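Local atomic coordinates of acyl-coenzyme A oxidase acox-1.2 (Caenorhabditis elegans, PDB entry 5K3J), a protein that catalyses the FAD-dependent, first step of peroxisomal beta-oxidation, desaturating the side chains of CoA-bound ascaroside pheromone precursors and passing electrons to oxygen to give hydrogen peroxide. Residues S287-V290 with K291-Q295; A116-I119 with P120-S124; A432-N435 with M436-L439. All coordinates share one frame; numbering follows the deposited sequence.

Three short pieces of chain line the ascaroside-CoA, and all three touch it. Interaction 1, at the start of helix 287-315, sits between the other two: its centre is about 10 Å from that of interaction 2 and about 13 Å from that of interaction 3. It meets interaction 2 by packing, with Ile-292 CG1 3.8 Å from Leu-117 CD2, and interaction 3 through a hydrogen bond of 3.0 Å from Arg-293 NE to Ala-432 O. Interactions 2 and 3 do not touch, their nearest atoms being about 7 Å apart; both approach the thioester end of the acyl chain, where Ala-432 stands in place of the glutamate predicted to accept the substrate proton.

Interaction 1 (S287-V290 with K291-Q295); sequences SGMV and KIRSQ. With 6QA (~{S}-[2-[3-[[(2~{R})-4-[[[(2~{R},3~{S},4~{R},5~{R})-5-(6-aminopurin-9-yl)-4-oxidanyl-3-phosphonooxy-oxolan-2-yl]methoxy-oxidanyl-phosphoryl]oxy-oxidanyl-phosphoryl]oxy-3,3-dimethyl-2-oxidanyl-butanoyl]amino]propanoylamino]ethyl] 5-[(2~{R},3~{R},5~{R},6~{S})-6-methyl-3,5-bis(oxidanyl)oxan-2-yl]oxypentanethioate), chain E.
Met-289 and Arg-293, one helical turn apart, lie side by side and point the same way, toward the pantetheine arm of the ascaroside-CoA. Met-289 CB sits 4.1 Å above one face of the guanidinium, offset toward its rim, and the methionine chain then bends at chi2 and chi3 to bring CE within 3.6 Å of Arg-293 NH2. The arginine runs straight from CG to NE, its CG anti to the carbonyl carbon (chi1 -69°). This carries Arg-293 NH2 to 2.6 Å from the ligand's O57, a pantetheine amide oxygen that lies oblique to the guanidinium plane, while NE donates to the backbone O of Ala-432. Arg-293 N donates to Met-289 O at 3.1 Å, the ordinary helical bond. These residues form the first turns of helix 287-315, which belongs to the C-alpha1 region of the acyl-CoA oxidase family, and Arg-293 is a substrate-binding residue. Farther along the same wall, Ile-292 CG2 reaches the acyl chain at C05. Away from the ligand, the hydroxyl of Ser-294 turns back on the helix: with chi1 at 58°, OG lies 2.8 Å from Val-290 O, with Lys-291 O also near. Val-290 O is held by Ser-294 N at 2.9 Å. Lys-291 swings off in another direction, to a salt bridge with Glu-93.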
loop_
_atom_site.group_PDB
_atom_site.type_symbol
_atom_site.label_atom_id
_atom_site.label_comp_id
_atom_site.label_asym_id
_atom_site.label_seq_id
_atom_site.Cartn_x
_atom_site.Cartn_y
_atom_site.Cartn_z
ATOM N N SER A 287 -2.270 -7.967 28.730
ATOM C CA SER A 287 -2.878 -9.203 28.250
ATOM C C SER A 287 -3.834 -8.993 27.080
ATOM O O SER A 287 -3.951 -9.854 26.210
ATOM C CB SER A 287 -3.622 -9.902 29.387
ATOM O OG SER A 287 -4.288 -11.059 28.911
ATOM N N GLY A 288 -4.525 -7.859 27.073
ATOM C CA GLY A 288 -5.461 -7.551 26.007
ATOM C C GLY A 288 -4.751 -7.401 24.678
ATOM O O GLY A 288 -5.261 -7.809 23.634
ATOM N N MET A 289 -3.558 -6.817 24.724
ATOM C CA MET A 289 -2.750 -6.612 23.530
ATOM C C MET A 289 -2.297 -7.931 22.915
ATOM O O MET A 289 -2.315 -8.092 21.696
ATOM C CB MET A 289 -1.533 -5.751 23.860
ATOM C CG MET A 289 -1.678 -4.294 23.468
ATOM S SD MET A 289 -0.836 -3.198 24.625
ATOM C CE MET A 289 0.716 -4.063 24.857
ATOM N N VAL A 290 -1.891 -8.868 23.768
ATOM C CA VAL A 290 -1.386 -10.159 23.321
ATOM C C VAL A 290 -2.493 -10.990 22.679
ATOM O O VAL A 290 -2.234 -11.782 21.774
ATOM C CB VAL A 290 -0.733 -10.934 24.496
ATOM C CG1 VAL A 290 -0.317 -12.344 24.079
ATOM C CG2 VAL A 290 0.467 -10.166 25.020
ATOM N N LYS A 291 -3.731 -10.797 23.123
ATOM C CA LYS A 291 -4.849 -11.505 22.509
ATOM C C LYS A 291 -4.982 -11.101 21.044
ATOM O O LYS A 291 -5.164 -11.952 20.170
ATOM C CB LYS A 291 -6.164 -11.234 23.240
ATOM C CG LYS A 291 -7.306 -12.080 22.700
ATOM C CD LYS A 291 -8.651 -11.595 23.188
ATOM C CE LYS A 291 -9.628 -11.466 22.028
ATOM N NZ LYS A 291 -9.710 -12.714 21.215
ATOM N N ILE A 292 -4.880 -9.800 20.786
ATOM C CA ILE A 292 -4.946 -9.273 19.428
ATOM C C ILE A 292 -3.800 -9.810 18.577
ATOM O O ILE A 292 -4.029 -10.370 17.506
ATOM C CB ILE A 292 -4.902 -7.732 19.410
ATOM C CG1 ILE A 292 -6.111 -7.149 20.149
ATOM C CG2 ILE A 292 -4.837 -7.219 17.976
ATOM C CD1 ILE A 292 -7.446 -7.579 19.581
ATOM N N ARG A 293 -2.574 -9.642 19.068
ATOM C CA ARG A 293 -1.371 -10.068 18.351
ATOM C C ARG A 293 -1.383 -11.556 18.022
ATOM O O ARG A 293 -0.992 -11.964 16.928
ATOM C CB ARG A 293 -0.118 -9.741 19.166
ATOM C CG ARG A 293 0.188 -8.260 19.301
ATOM C CD ARG A 293 1.307 -8.036 20.310
ATOM N NE ARG A 293 1.610 -6.623 20.494
ATOM C CZ ARG A 293 2.070 -6.097 21.625
ATOM N NH1 ARG A 293 2.278 -6.865 22.685
ATOM N NH2 ARG A 293 2.318 -4.799 21.695
ATOM N N SER A 294 -1.819 -12.364 18.982
ATOM C CA SER A 294 -1.952 -13.797 18.769
ATOM C C SER A 294 -2.984 -14.084 17.683
ATOM O O SER A 294 -2.849 -15.037 16.916
ATOM C CB SER A 294 -2.345 -14.501 20.072
ATOM O OG SER A 294 -3.559 -13.981 20.590
ATOM N N GLN A 295 -3.998 -13.231 17.607
ATOM C CA GLN A 295 -5.149 -13.475 16.746
ATOM C C GLN A 295 -4.950 -13.035 15.291
ATOM O O GLN A 295 -5.562 -13.597 14.385
ATOM C CB GLN A 295 -6.379 -12.783 17.353
ATOM C CG GLN A 295 -7.647 -12.844 16.523
ATOM C CD GLN A 295 -7.920 -11.543 15.791
ATOM O OE1 GLN A 295 -7.056 -10.668 15.716
ATOM N NE2 GLN A 295 -9.129 -11.406 15.257
HETATM P P26 6QA E . 7.051 -0.860 28.398
HETATM P P29 6QA E . 9.387 -1.789 30.067
HETATM P P50 6QA E . 13.644 -7.081 28.304
HETATM O O01 6QA E . -7.782 -6.080 13.511
HETATM C C02 6QA E . -8.016 -5.949 14.931
HETATM C C03 6QA E . -8.100 -4.425 15.118
HETATM O O04 6QA E . -8.028 -4.074 16.423
HETATM C C05 6QA E . -6.754 -4.069 16.983
HETATM C C06 6QA E . -6.468 -2.632 17.502
HETATM C C07 6QA E . -5.552 -2.757 18.741
HETATM C C08 6QA E . -5.727 -1.512 19.609
HETATM C C09 6QA E . -4.446 -0.813 19.797
HETATM S S10 6QA E . -4.048 -0.451 21.584
HETATM C C11 6QA E . -2.402 -1.013 22.101
HETATM C C12 6QA E . -1.440 -1.331 20.994
HETATM N N13 6QA E . -0.229 -0.652 21.269
HETATM C C14 6QA E . 1.000 -1.372 21.530
HETATM C C15 6QA E . 2.329 -0.586 21.816
HETATM C C16 6QA E . 2.855 -1.047 23.217
HETATM N N17 6QA E . 4.303 -1.331 23.186
HETATM C C18 6QA E . 5.040 -1.257 24.455
HETATM C C19 6QA E . 6.539 -1.549 24.459
HETATM O O20 6QA E . 6.988 -1.689 23.129
HETATM C C21 6QA E . 6.867 -2.847 25.249
HETATM C C22 6QA E . 8.459 -2.870 25.264
HETATM C C23 6QA E . 6.218 -4.070 24.522
HETATM C C24 6QA E . 6.389 -2.877 26.698
HETATM O O25 6QA E . 7.349 -2.290 27.599
HETATM O O27 6QA E . 6.879 0.334 27.446
HETATM O O28 6QA E . 8.396 -0.617 29.420
HETATM O O30 6QA E . 9.090 -1.848 31.569
HETATM O O31 6QA E . 9.110 -3.248 29.280
HETATM C C32 6QA E . 10.122 -3.950 28.663
HETATM C C33 6QA E . 10.481 -5.176 29.604
HETATM O O34 6QA E . 9.422 -5.719 30.068
HETATM C C35 6QA E . 9.265 -7.222 29.467
HETATM N N36 6QA E . 7.939 -7.342 28.840
HETATM C C37 6QA E . 7.365 -6.440 28.039
HETATM N N38 6QA E . 6.156 -6.845 27.647
HETATM C C39 6QA E . 5.924 -8.062 28.219
HETATM C C40 6QA E . 7.047 -8.380 28.984
HETATM N N41 6QA E . 7.072 -9.554 29.671
HETATM C C42 6QA E . 6.034 -10.387 29.604
HETATM N N43 6QA E . 4.929 -10.112 28.880
HETATM C C44 6QA E . 4.834 -8.978 28.186
HETATM N N45 6QA E . 3.633 -8.679 27.399
HETATM C C46 6QA E . 10.235 -7.422 28.629
HETATM O O47 6QA E . 10.971 -8.683 28.970
HETATM C C48 6QA E . 11.190 -6.236 28.742
HETATM O O49 6QA E . 12.395 -6.600 29.330
HETATM O O51 6QA E . 14.769 -6.095 28.416
HETATM O O52 6QA E . 13.137 -7.137 26.853
HETATM O O53 6QA E . 14.101 -8.462 28.686
HETATM O O54 6QA E . 10.826 -1.391 29.854
HETATM O O55 6QA E . 5.806 -0.995 29.254
HETATM O O56 6QA E . 4.472 -0.955 25.463
HETATM O O57 6QA E . 1.033 -2.558 21.541
HETATM O O58 6QA E . -3.794 -0.524 18.801
HETATM O O59 6QA E . -9.351 -3.900 14.595
HETATM C C60 6QA E . -10.496 -4.526 15.183
HETATM C C61 6QA E . -11.659 -3.777 14.572
HETATM C C62 6QA E . -10.487 -6.055 14.916
HETATM C C63 6QA E . -9.229 -6.682 15.344
HETATM O O64 6QA E . -11.588 -6.678 15.667
#

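Interaction 2 (A116-I119 with P120-S124); sequences ALFI and PTLQS. With 6QA (~{S}-[2-[3-[[(2~{R})-4-[[[(2~{R},3~{S},4~{R},5~{R})-5-(6-aminopurin-9-yl)-4-oxidanyl-3-phosphonooxy-oxolan-2-yl]methoxy-oxidanyl-phosphoryl]oxy-oxidanyl-phosphoryl]oxy-3,3-dimethyl-2-oxidanyl-butanoyl]amino]propanoylamino]ethyl] 5-[(2~{R},3~{R},5~{R},6~{S})-6-methyl-3,5-bis(oxidanyl)oxan-2-yl]oxypentanethioate), chain E.
Leu-117 O is gripped twice by Thr-121, four residues on: by its backbone N at 2.8 Å and by its OG1 at 3.0 Å. The two donors reach the oxygen from opposite faces of the carbonyl plane. Thr-121 can do this because OG1 stands beside its own backbone N (chi1 -73°), folded back against the preceding turn, a common way for a buried threonine hydroxyl to be satisfied within a helix. One residue earlier the helix is kinked. Pro-120 has no N-H to give, and its ring instead lies against the preceding turn, with CG 3.3 Å from Ala-116 O; just before the proline, at 116-118, the helix widens to a pi-type turn. Regular bonding resumes beyond, with Leu-122 N to Phe-118 O and Gln-123 N to Ile-119 O. Pro-120 O in turn takes two donors from Ser-124, and OG lies on a lone pair in the carbonyl plane at 3.0 Å. On another side of the helix, Leu-122 CD1 sits over the face of the Phe-118 ring, 4.3 Å from its centroid and 26° off the normal, a CH-pi contact in which the two side chains cross obliquely. Ile-119 CG2 packs against Gln-123 CD at 3.9 Å. Leu-117 points to the substrate, where its CD1 comes within 3.4 Å of C08, the carbon next to the thioester carbonyl. Ile-119 and Leu-122 pack on Leu-135 of helix 128-139, Phe-118 and Leu-122 on Leu-199 and Met-217 of strands 197-205 and 210-219, while Pro-120 rests on Lys-291 of helix 287-315.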
loop_
_atom_site.group_PDB
_atom_site.type_symbol
_atom_site.label_atom_id
_atom_site.label_comp_id
_atom_site.label_asym_id
_atom_site.label_seq_id
_atom_site.Cartn_x
_atom_site.Cartn_y
_atom_site.Cartn_z
ATOM N N ALA A 116 -13.321 -6.281 20.626
ATOM C CA ALA A 116 -11.916 -6.579 20.372
ATOM C C ALA A 116 -11.049 -6.483 21.629
ATOM O O ALA A 116 -10.156 -7.306 21.830
ATOM C CB ALA A 116 -11.371 -5.655 19.292
ATOM N N LEU A 117 -11.301 -5.479 22.467
ATOM C CA LEU A 117 -10.435 -5.231 23.619
ATOM C C LEU A 117 -11.180 -4.866 24.897
ATOM O O LEU A 117 -10.763 -5.259 25.986
ATOM C CB LEU A 117 -9.432 -4.129 23.285
ATOM C CG LEU A 117 -8.280 -4.566 22.378
ATOM C CD1 LEU A 117 -7.732 -3.387 21.601
ATOM C CD2 LEU A 117 -7.181 -5.235 23.195
ATOM N N PHE A 118 -12.270 -4.115 24.773
ATOM C CA PHE A 118 -13.025 -3.698 25.952
ATOM C C PHE A 118 -13.505 -4.901 26.756
ATOM O O PHE A 118 -13.236 -4.998 27.954
ATOM C CB PHE A 118 -14.218 -2.831 25.561
ATOM C CG PHE A 118 -14.985 -2.301 26.737
ATOM C CD1 PHE A 118 -14.436 -1.332 27.565
ATOM C CD2 PHE A 118 -16.255 -2.766 27.015
ATOM C CE1 PHE A 118 -15.141 -0.844 28.648
ATOM C CE2 PHE A 118 -16.964 -2.279 28.093
ATOM C CZ PHE A 118 -16.410 -1.319 28.908
ATOM N N ILE A 119 -14.206 -5.818 26.093
ATOM C CA ILE A 119 -14.671 -7.046 26.735
ATOM C C ILE A 119 -13.508 -7.978 27.129
ATOM O O ILE A 119 -13.499 -8.500 28.247
ATOM C CB ILE A 119 -15.674 -7.807 25.830
ATOM C CG1 ILE A 119 -17.024 -7.090 25.791
ATOM C CG2 ILE A 119 -15.861 -9.237 26.302
ATOM C CD1 ILE A 119 -18.097 -7.867 25.064
ATOM N N PRO A 120 -12.528 -8.199 26.226
ATOM C CA PRO A 120 -11.423 -9.073 26.638
ATOM C C PRO A 120 -10.562 -8.525 27.780
ATOM O O PRO A 120 -9.915 -9.320 28.459
ATOM C CB PRO A 120 -10.591 -9.204 25.359
ATOM C CG PRO A 120 -11.560 -8.991 24.267
ATOM C CD PRO A 120 -12.487 -7.939 24.775
ATOM N N THR A 121 -10.545 -7.210 27.983
ATOM C CA THR A 121 -9.763 -6.627 29.072
ATOM C C THR A 121 -10.497 -6.796 30.397
ATOM O O THR A 121 -9.878 -7.052 31.429
ATOM C CB THR A 121 -9.457 -5.126 28.831
ATOM O OG1 THR A 121 -8.458 -5.000 27.811
ATOM C CG2 THR A 121 -8.939 -4.460 30.101
ATOM N N LEU A 122 -11.820 -6.666 30.365
ATOM C CA LEU A 122 -12.629 -6.905 31.553
ATOM C C LEU A 122 -12.486 -8.355 31.997
ATOM O O LEU A 122 -12.422 -8.647 33.191
ATOM C CB LEU A 122 -14.099 -6.578 31.293
ATOM C CG LEU A 122 -14.476 -5.099 31.201
ATOM C CD1 LEU A 122 -15.915 -4.954 30.726
ATOM C CD2 LEU A 122 -14.270 -4.403 32.540
ATOM N N GLN A 123 -12.424 -9.256 31.022
ATOM C CA GLN A 123 -12.289 -10.682 31.291
ATOM C C GLN A 123 -10.970 -11.008 31.980
ATOM O O GLN A 123 -10.925 -11.837 32.891
ATOM C CB GLN A 123 -12.402 -11.479 29.991
ATOM C CG GLN A 123 -13.798 -11.494 29.402
ATOM C CD GLN A 123 -13.845 -12.118 28.023
ATOM O OE1 GLN A 123 -12.955 -11.905 27.199
ATOM N NE2 GLN A 123 -14.886 -12.895 27.765
ATOM N N SER A 124 -9.901 -10.343 31.554
ATOM C CA SER A 124 -8.562 -10.681 32.019
ATOM C C SER A 124 -8.058 -9.786 33.153
ATOM O O SER A 124 -7.072 -10.121 33.812
ATOM C CB SER A 124 -7.571 -10.619 30.854
ATOM O OG SER A 124 -7.556 -9.330 30.258
HETATM P P26 6QA E . 7.051 -0.860 28.398
HETATM P P29 6QA E . 9.387 -1.789 30.067
HETATM P P50 6QA E . 13.644 -7.081 28.304
HETATM O O01 6QA E . -7.782 -6.080 13.511
HETATM C C02 6QA E . -8.016 -5.949 14.931
HETATM C C03 6QA E . -8.100 -4.425 15.118
HETATM O O04 6QA E . -8.028 -4.074 16.423
HETATM C C05 6QA E . -6.754 -4.069 16.983
HETATM C C06 6QA E . -6.468 -2.632 17.502
HETATM C C07 6QA E . -5.552 -2.757 18.741
HETATM C C08 6QA E . -5.727 -1.512 19.609
HETATM C C09 6QA E . -4.446 -0.813 19.797
HETATM S S10 6QA E . -4.048 -0.451 21.584
HETATM C C11 6QA E . -2.402 -1.013 22.101
HETATM C C12 6QA E . -1.440 -1.331 20.994
HETATM N N13 6QA E . -0.229 -0.652 21.269
HETATM C C14 6QA E . 1.000 -1.372 21.530
HETATM C C15 6QA E . 2.329 -0.586 21.816
HETATM C C16 6QA E . 2.855 -1.047 23.217
HETATM N N17 6QA E . 4.303 -1.331 23.186
HETATM C C18 6QA E . 5.040 -1.257 24.455
HETATM C C19 6QA E . 6.539 -1.549 24.459
HETATM O O20 6QA E . 6.988 -1.689 23.129
HETATM C C21 6QA E . 6.867 -2.847 25.249
HETATM C C22 6QA E . 8.459 -2.870 25.264
HETATM C C23 6QA E . 6.218 -4.070 24.522
HETATM C C24 6QA E . 6.389 -2.877 26.698
HETATM O O25 6QA E . 7.349 -2.290 27.599
HETATM O O27 6QA E . 6.879 0.334 27.446
HETATM O O28 6QA E . 8.396 -0.617 29.420
HETATM O O30 6QA E . 9.090 -1.848 31.569
HETATM O O31 6QA E . 9.110 -3.248 29.280
HETATM C C32 6QA E . 10.122 -3.950 28.663
HETATM C C33 6QA E . 10.481 -5.176 29.604
HETATM O O34 6QA E . 9.422 -5.719 30.068
HETATM C C35 6QA E . 9.265 -7.222 29.467
HETATM N N36 6QA E . 7.939 -7.342 28.840
HETATM C C37 6QA E . 7.365 -6.440 28.039
HETATM N N38 6QA E . 6.156 -6.845 27.647
HETATM C C39 6QA E . 5.924 -8.062 28.219
HETATM C C40 6QA E . 7.047 -8.380 28.984
HETATM N N41 6QA E . 7.072 -9.554 29.671
HETATM C C42 6QA E . 6.034 -10.387 29.604
HETATM N N43 6QA E . 4.929 -10.112 28.880
HETATM C C44 6QA E . 4.834 -8.978 28.186
HETATM N N45 6QA E . 3.633 -8.679 27.399
HETATM C C46 6QA E . 10.235 -7.422 28.629
HETATM O O47 6QA E . 10.971 -8.683 28.970
HETATM C C48 6QA E . 11.190 -6.236 28.742
HETATM O O49 6QA E . 12.395 -6.600 29.330
HETATM O O51 6QA E . 14.769 -6.095 28.416
HETATM O O52 6QA E . 13.137 -7.137 26.853
HETATM O O53 6QA E . 14.101 -8.462 28.686
HETATM O O54 6QA E . 10.826 -1.391 29.854
HETATM O O55 6QA E . 5.806 -0.995 29.254
HETATM O O56 6QA E . 4.472 -0.955 25.463
HETATM O O57 6QA E . 1.033 -2.558 21.541
HETATM O O58 6QA E . -3.794 -0.524 18.801
HETATM O O59 6QA E . -9.351 -3.900 14.595
HETATM C C60 6QA E . -10.496 -4.526 15.183
HETATM C C61 6QA E . -11.659 -3.777 14.572
HETATM C C62 6QA E . -10.487 -6.055 14.916
HETATM C C63 6QA E . -9.229 -6.682 15.344
HETATM O O64 6QA E . -11.588 -6.678 15.667
#

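Interaction 3 (A432-N435 with M436-L439); sequences AGEN and MVML. Unlike the reference sequence in segment 432-435: Ala-432 (reference Glu). With 6QA (~{S}-[2-[3-[[(2~{R})-4-[[[(2~{R},3~{S},4~{R},5~{R})-5-(6-aminopurin-9-yl)-4-oxidanyl-3-phosphonooxy-oxolan-2-yl]methoxy-oxidanyl-phosphoryl]oxy-oxidanyl-phosphoryl]oxy-3,3-dimethyl-2-oxidanyl-butanoyl]amino]propanoylamino]ethyl] 5-[(2~{R},3~{R},5~{R},6~{S})-6-methyl-3,5-bis(oxidanyl)oxan-2-yl]oxypentanethioate), chain E.
Glu-434 folds over the start of helix 435-450 and meets it first through CB, 4.0 Å from Val-437 CG2. CG leaves anti to the backbone N (chi1 -151°), and a bend at chi2 (-66°) turns the carboxylate back toward the helix, with CD 3.7 Å from Met-436 N. At the tip, OE1 takes the Met-436 N-H at 2.9 Å, a bent bond whose donor stands about 45° out of the carboxylate plane. Glu-434 holds the N-cap position, and this is its capping bond. OE1 also hydrogen-bonds FAD O2B, and OE2 forms a salt bridge with Arg-341 of the second subunit, so one carboxylate joins a helix end, the cofactor and the dimer interface. Glu-434 O accepts from Met-438 N, the first turn's backbone bond. Met-438 CG then covers Gly-433 CA at 3.7 Å, and CE reaches the pantetheine at N17, also 3.7 Å away. Just before the glycine, Ala-432, which replaces the glutamate of the natural sequence, donates its backbone N-H to the thioester oxygen O58 at 2.9 Å, a nearly straight bond to the thioester carbonyl of the bound acyl chain. The turn lies between helices: Asn-435 packs on Lys-389 and Met-438 on Ser-390, both of helix 379-405, Ala-432 on Ile-292 of helix 287-315, and Leu-439 on Thr-524 and Arg-528 of helix 520-543.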
loop_
_atom_site.group_PDB
_atom_site.type_symbol
_atom_site.label_atom_id
_atom_site.label_comp_id
_atom_site.label_asym_id
_atom_site.label_seq_id
_atom_site.Cartn_x
_atom_site.Cartn_y
_atom_site.Cartn_z
ATOM N N ALA A 432 -1.773 -2.309 17.607
ATOM C CA ALA A 432 -1.330 -3.471 18.376
ATOM C C ALA A 432 0.192 -3.609 18.356
ATOM O O ALA A 432 0.730 -4.715 18.403
ATOM C CB ALA A 432 -1.989 -4.743 17.850
ATOM N N GLY A 433 0.879 -2.471 18.299
ATOM C CA GLY A 433 2.330 -2.439 18.317
ATOM C C GLY A 433 2.935 -2.079 16.974
ATOM O O GLY A 433 2.726 -2.782 15.987
ATOM N N GLU A 434 3.680 -0.979 16.935
ATOM C CA GLU A 434 4.412 -0.586 15.734
ATOM C C GLU A 434 5.361 -1.717 15.326
ATOM O O GLU A 434 6.099 -2.239 16.162
ATOM C CB GLU A 434 5.180 0.720 15.977
ATOM C CG GLU A 434 5.398 1.578 14.736
ATOM C CD GLU A 434 6.308 0.922 13.714
ATOM O OE1 GLU A 434 7.430 0.521 14.091
ATOM O OE2 GLU A 434 5.897 0.798 12.539
ATOM N N ASN A 435 5.333 -2.083 14.045
ATOM C CA ASN A 435 6.027 -3.272 13.538
ATOM C C ASN A 435 7.517 -3.336 13.864
ATOM O O ASN A 435 8.017 -4.384 14.276
ATOM C CB ASN A 435 5.835 -3.384 12.021
ATOM C CG ASN A 435 4.646 -4.250 11.649
ATOM O OD1 ASN A 435 4.554 -4.738 10.523
ATOM N ND2 ASN A 435 3.726 -4.440 12.590
ATOM N N MET A 436 8.224 -2.226 13.672
ATOM C CA MET A 436 9.646 -2.157 14.008
ATOM C C MET A 436 9.881 -2.384 15.497
ATOM O O MET A 436 10.794 -3.114 15.883
ATOM C CB MET A 436 10.244 -0.810 13.594
ATOM C CG MET A 436 10.456 -0.633 12.101
ATOM S SD MET A 436 11.361 -1.996 11.340
ATOM C CE MET A 436 10.043 -2.806 10.438
ATOM N N VAL A 437 9.054 -1.747 16.322
ATOM C CA VAL A 437 9.141 -1.872 17.774
ATOM C C VAL A 437 8.855 -3.301 18.230
ATOM O O VAL A 437 9.487 -3.805 19.160
ATOM C CB VAL A 437 8.160 -0.904 18.474
ATOM C CG1 VAL A 437 8.160 -1.126 19.978
ATOM C CG2 VAL A 437 8.515 0.538 18.145
ATOM N N MET A 438 7.908 -3.950 17.560
ATOM C CA MET A 438 7.507 -5.310 17.911
ATOM C C MET A 438 8.544 -6.333 17.458
ATOM O O MET A 438 8.770 -7.336 18.136
ATOM C CB MET A 438 6.142 -5.648 17.306
ATOM C CG MET A 438 4.963 -4.968 17.984
ATOM S SD MET A 438 4.922 -5.243 19.765
ATOM C CE MET A 438 5.247 -3.584 20.355
ATOM N N LEU A 439 9.162 -6.078 16.309
ATOM C CA LEU A 439 10.248 -6.920 15.815
ATOM C C LEU A 439 11.436 -6.822 16.761
ATOM O O LEU A 439 12.178 -7.785 16.950
ATOM C CB LEU A 439 10.660 -6.513 14.398
ATOM C CG LEU A 439 9.836 -7.041 13.221
ATOM C CD1 LEU A 439 10.336 -6.453 11.912
ATOM C CD2 LEU A 439 9.893 -8.557 13.180
HETATM P P26 6QA E . 7.051 -0.860 28.398
HETATM P P29 6QA E . 9.387 -1.789 30.067
HETATM P P50 6QA E . 13.644 -7.081 28.304
HETATM O O01 6QA E . -7.782 -6.080 13.511
HETATM C C02 6QA E . -8.016 -5.949 14.931
HETATM C C03 6QA E . -8.100 -4.425 15.118
HETATM O O04 6QA E . -8.028 -4.074 16.423
HETATM C C05 6QA E . -6.754 -4.069 16.983
HETATM C C06 6QA E . -6.468 -2.632 17.502
HETATM C C07 6QA E . -5.552 -2.757 18.741
HETATM C C08 6QA E . -5.727 -1.512 19.609
HETATM C C09 6QA E . -4.446 -0.813 19.797
HETATM S S10 6QA E . -4.048 -0.451 21.584
HETATM C C11 6QA E . -2.402 -1.013 22.101
HETATM C C12 6QA E . -1.440 -1.331 20.994
HETATM N N13 6QA E . -0.229 -0.652 21.269
HETATM C C14 6QA E . 1.000 -1.372 21.530
HETATM C C15 6QA E . 2.329 -0.586 21.816
HETATM C C16 6QA E . 2.855 -1.047 23.217
HETATM N N17 6QA E . 4.303 -1.331 23.186
HETATM C C18 6QA E . 5.040 -1.257 24.455
HETATM C C19 6QA E . 6.539 -1.549 24.459
HETATM O O20 6QA E . 6.988 -1.689 23.129
HETATM C C21 6QA E . 6.867 -2.847 25.249
HETATM C C22 6QA E . 8.459 -2.870 25.264
HETATM C C23 6QA E . 6.218 -4.070 24.522
HETATM C C24 6QA E . 6.389 -2.877 26.698
HETATM O O25 6QA E . 7.349 -2.290 27.599
HETATM O O27 6QA E . 6.879 0.334 27.446
HETATM O O28 6QA E . 8.396 -0.617 29.420
HETATM O O30 6QA E . 9.090 -1.848 31.569
HETATM O O31 6QA E . 9.110 -3.248 29.280
HETATM C C32 6QA E . 10.122 -3.950 28.663
HETATM C C33 6QA E . 10.481 -5.176 29.604
HETATM O O34 6QA E . 9.422 -5.719 30.068
HETATM C C35 6QA E . 9.265 -7.222 29.467
HETATM N N36 6QA E . 7.939 -7.342 28.840
HETATM C C37 6QA E . 7.365 -6.440 28.039
HETATM N N38 6QA E . 6.156 -6.845 27.647
HETATM C C39 6QA E . 5.924 -8.062 28.219
HETATM C C40 6QA E . 7.047 -8.380 28.984
HETATM N N41 6QA E . 7.072 -9.554 29.671
HETATM C C42 6QA E . 6.034 -10.387 29.604
HETATM N N43 6QA E . 4.929 -10.112 28.880
HETATM C C44 6QA E . 4.834 -8.978 28.186
HETATM N N45 6QA E . 3.633 -8.679 27.399
HETATM C C46 6QA E . 10.235 -7.422 28.629
HETATM O O47 6QA E . 10.971 -8.683 28.970
HETATM C C48 6QA E . 11.190 -6.236 28.742
HETATM O O49 6QA E . 12.395 -6.600 29.330
HETATM O O51 6QA E . 14.769 -6.095 28.416
HETATM O O52 6QA E . 13.137 -7.137 26.853
HETATM O O53 6QA E . 14.101 -8.462 28.686
HETATM O O54 6QA E . 10.826 -1.391 29.854
HETATM O O55 6QA E . 5.806 -0.995 29.254
HETATM O O56 6QA E . 4.472 -0.955 25.463
HETATM O O57 6QA E . 1.033 -2.558 21.541
HETATM O O58 6QA E . -3.794 -0.524 18.801
HETATM O O59 6QA E . -9.351 -3.900 14.595
HETATM C C60 6QA E . -10.496 -4.526 15.183
HETATM C C61 6QA E . -11.659 -3.777 14.572
HETATM C C62 6QA E . -10.487 -6.055 14.916
HETATM C C63 6QA E . -9.229 -6.682 15.344
HETATM O O64 6QA E . -11.588 -6.678 15.667
#